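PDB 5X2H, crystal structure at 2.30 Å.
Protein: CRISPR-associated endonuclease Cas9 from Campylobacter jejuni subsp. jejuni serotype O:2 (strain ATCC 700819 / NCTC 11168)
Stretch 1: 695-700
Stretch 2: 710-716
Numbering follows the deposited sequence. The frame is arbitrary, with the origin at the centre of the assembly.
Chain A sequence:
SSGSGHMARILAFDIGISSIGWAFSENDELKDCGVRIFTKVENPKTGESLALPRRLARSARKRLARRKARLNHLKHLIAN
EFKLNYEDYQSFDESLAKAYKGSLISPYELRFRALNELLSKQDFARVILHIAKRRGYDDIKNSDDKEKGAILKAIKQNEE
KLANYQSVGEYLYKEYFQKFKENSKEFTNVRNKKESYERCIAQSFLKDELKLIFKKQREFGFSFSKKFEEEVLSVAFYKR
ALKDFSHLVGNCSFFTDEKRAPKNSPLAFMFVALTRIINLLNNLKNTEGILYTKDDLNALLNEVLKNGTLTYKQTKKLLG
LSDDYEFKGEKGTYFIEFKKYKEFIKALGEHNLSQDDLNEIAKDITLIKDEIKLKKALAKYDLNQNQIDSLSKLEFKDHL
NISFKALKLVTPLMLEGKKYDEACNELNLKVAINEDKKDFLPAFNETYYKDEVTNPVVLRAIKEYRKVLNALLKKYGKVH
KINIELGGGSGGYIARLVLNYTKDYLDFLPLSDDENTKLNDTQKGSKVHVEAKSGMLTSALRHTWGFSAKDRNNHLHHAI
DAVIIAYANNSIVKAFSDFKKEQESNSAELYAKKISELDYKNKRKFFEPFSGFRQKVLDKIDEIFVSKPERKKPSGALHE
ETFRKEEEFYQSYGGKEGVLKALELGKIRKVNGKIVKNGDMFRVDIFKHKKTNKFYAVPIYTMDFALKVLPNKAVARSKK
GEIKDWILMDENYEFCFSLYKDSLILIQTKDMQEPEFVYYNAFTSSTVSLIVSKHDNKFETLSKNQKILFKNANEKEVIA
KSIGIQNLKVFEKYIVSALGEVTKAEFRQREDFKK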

# COMPACT_ATOMS: atom_id res chain seq x y z
N PHE A 695 -6.94 -21.16 -35.43
CA PHE A 695 -6.89 -20.87 -34.00
C PHE A 695 -7.99 -19.90 -33.60
O PHE A 695 -8.44 -19.07 -34.39
CB PHE A 695 -5.52 -20.31 -33.62
CG PHE A 695 -4.40 -21.30 -33.77
CD1 PHE A 695 -4.12 -22.21 -32.77
CD2 PHE A 695 -3.65 -21.34 -34.94
CE1 PHE A 695 -3.10 -23.14 -32.91
CE2 PHE A 695 -2.62 -22.26 -35.09
CZ PHE A 695 -2.35 -23.16 -34.08
N TYR A 696 -8.42 -20.03 -32.34
CA TYR A 696 -9.50 -19.23 -31.79
C TYR A 696 -9.18 -18.90 -30.34
O TYR A 696 -8.54 -19.69 -29.64
CB TYR A 696 -10.84 -19.97 -31.90
CG TYR A 696 -11.24 -20.26 -33.34
CD1 TYR A 696 -10.86 -21.45 -33.96
CD2 TYR A 696 -11.97 -19.34 -34.08
CE1 TYR A 696 -11.21 -21.71 -35.27
CE2 TYR A 696 -12.32 -19.60 -35.40
CZ TYR A 696 -11.94 -20.79 -35.99
OH TYR A 696 -12.29 -21.05 -37.30
N ALA A 697 -9.62 -17.72 -29.90
CA ALA A 697 -9.23 -17.19 -28.60
C ALA A 697 -10.46 -16.81 -27.78
O ALA A 697 -11.38 -16.17 -28.29
CB ALA A 697 -8.32 -15.98 -28.74
N VAL A 698 -10.44 -17.20 -26.51
CA VAL A 698 -11.48 -16.86 -25.54
C VAL A 698 -10.86 -15.88 -24.54
O VAL A 698 -9.97 -16.27 -23.77
CB VAL A 698 -12.03 -18.10 -24.84
CG1 VAL A 698 -13.06 -17.71 -23.78
CG2 VAL A 698 -12.65 -19.06 -25.85
N PRO A 699 -11.29 -14.62 -24.52
CA PRO A 699 -10.72 -13.67 -23.56
C PRO A 699 -11.34 -13.85 -22.18
O PRO A 699 -12.54 -14.07 -22.04
CB PRO A 699 -11.07 -12.31 -24.16
CG PRO A 699 -12.36 -12.57 -24.90
CD PRO A 699 -12.33 -14.01 -25.36
N ILE A 700 -10.49 -13.76 -21.15
CA ILE A 700 -10.89 -14.01 -19.77
C ILE A 700 -10.46 -12.82 -18.92
O ILE A 700 -9.27 -12.50 -18.84
CB ILE A 700 -10.27 -15.31 -19.23
CG1 ILE A 700 -10.69 -16.49 -20.11
CG2 ILE A 700 -10.69 -15.54 -17.78
CD1 ILE A 700 -10.17 -17.83 -19.63
N LEU A 710 -16.31 -19.77 -16.24
CA LEU A 710 -15.29 -19.80 -17.28
C LEU A 710 -15.94 -19.56 -18.64
O LEU A 710 -16.76 -20.38 -19.06
CB LEU A 710 -14.54 -21.12 -17.27
CG LEU A 710 -13.32 -21.22 -18.18
CD1 LEU A 710 -12.21 -20.30 -17.69
CD2 LEU A 710 -12.83 -22.66 -18.26
N PRO A 711 -15.61 -18.48 -19.33
CA PRO A 711 -16.21 -18.25 -20.66
C PRO A 711 -15.80 -19.34 -21.63
O PRO A 711 -14.74 -19.95 -21.51
CB PRO A 711 -15.65 -16.88 -21.08
CG PRO A 711 -15.16 -16.25 -19.80
CD PRO A 711 -14.72 -17.38 -18.93
N ASN A 712 -16.68 -19.61 -22.61
CA ASN A 712 -16.44 -20.70 -23.54
C ASN A 712 -16.75 -20.30 -24.99
O ASN A 712 -16.97 -21.19 -25.83
CB ASN A 712 -17.27 -21.93 -23.16
CG ASN A 712 -16.70 -23.22 -23.72
OD1 ASN A 712 -15.49 -23.37 -23.82
ND2 ASN A 712 -17.58 -24.14 -24.09
N LYS A 713 -16.75 -19.02 -25.31
CA LYS A 713 -17.03 -18.55 -26.66
C LYS A 713 -15.84 -17.76 -27.18
O LYS A 713 -15.37 -16.84 -26.51
CB LYS A 713 -18.30 -17.70 -26.70
CG LYS A 713 -19.58 -18.49 -26.47
CD LYS A 713 -20.81 -17.64 -26.71
CE LYS A 713 -22.08 -18.47 -26.62
NZ LYS A 713 -23.29 -17.66 -26.94
N ALA A 714 -15.36 -18.14 -28.36
CA ALA A 714 -14.23 -17.47 -28.98
C ALA A 714 -14.69 -16.26 -29.78
O ALA A 714 -15.78 -16.25 -30.36
CB ALA A 714 -13.46 -18.43 -29.89
N VAL A 715 -13.84 -15.23 -29.81
CA VAL A 715 -14.19 -13.98 -30.47
C VAL A 715 -14.26 -14.19 -31.98
O VAL A 715 -13.41 -14.86 -32.58
CB VAL A 715 -13.17 -12.89 -30.12
CG1 VAL A 715 -13.52 -11.58 -30.82
CG2 VAL A 715 -13.11 -12.69 -28.61
N ALA A 716 -15.29 -13.61 -32.59
CA ALA A 716 -15.42 -13.54 -34.04
C ALA A 716 -15.42 -12.08 -34.46
O ALA A 716 -15.99 -11.23 -33.77
CB ALA A 716 -16.70 -14.23 -34.52
O HOH W 1 -11.15 -16.19 -31.96

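Read from its first residue, stretch 2 approaches the strand 695-700 with apolar side chains and reserves backbone pairing for its far end. Leu710 opens the contact: its CA-to-CB bond points sideways, yet chi1 in t and chi2 in p bring the tip of the side chain nearer, so that CD1 meets CD1 of Ile700 at 3.7 Å. Ile700 answers in the same way, its m, t rotamer extending a sideways CB into a reaching end.

Pro711 does point toward the strand. Pro711 CB lies 3.8 Å from Val698 CG1 and Pro711 CD 4.3 Å from Ile700 CG1, so the ring spans two strand residues that lie on the same side, two positions apart. Asn712 and Lys713 turn away, and their side chains stay more than 5 Å from stretch 1; the side-chain amide of Asn712 is hydrogen-bonded elsewhere in the structure. Lys713 still contributes through its backbone, with its O 3.6 Å from CG2 of Val698.

At Ala714 the chains come closest, CA to CA 4.4 Å from Val698. The small methyl fits this approach: Ala714 CB packs 3.6 Å from Tyr696 CB and 4.2 Å from Val698 CG2, filling the space between alternate strand residues. Ala714 CA also makes a CA-H...O contact with Ala697 O, at 3.2 Å.

Ala697 O also accepts the one direct hydrogen bond of the contact, from Val715 N at 3.0 Å and with a nearly straight 159° angle. The complementary link is made by water: it accepts from Ala697 N at 3.0 Å and donates to Val715 O at 2.7 Å, bridging a gap the two backbones do not close themselves. The Val715 side chain adds apolar packing, CG2 resting 3.6 Å from CD of Pro699, a residue with no amide hydrogen to offer.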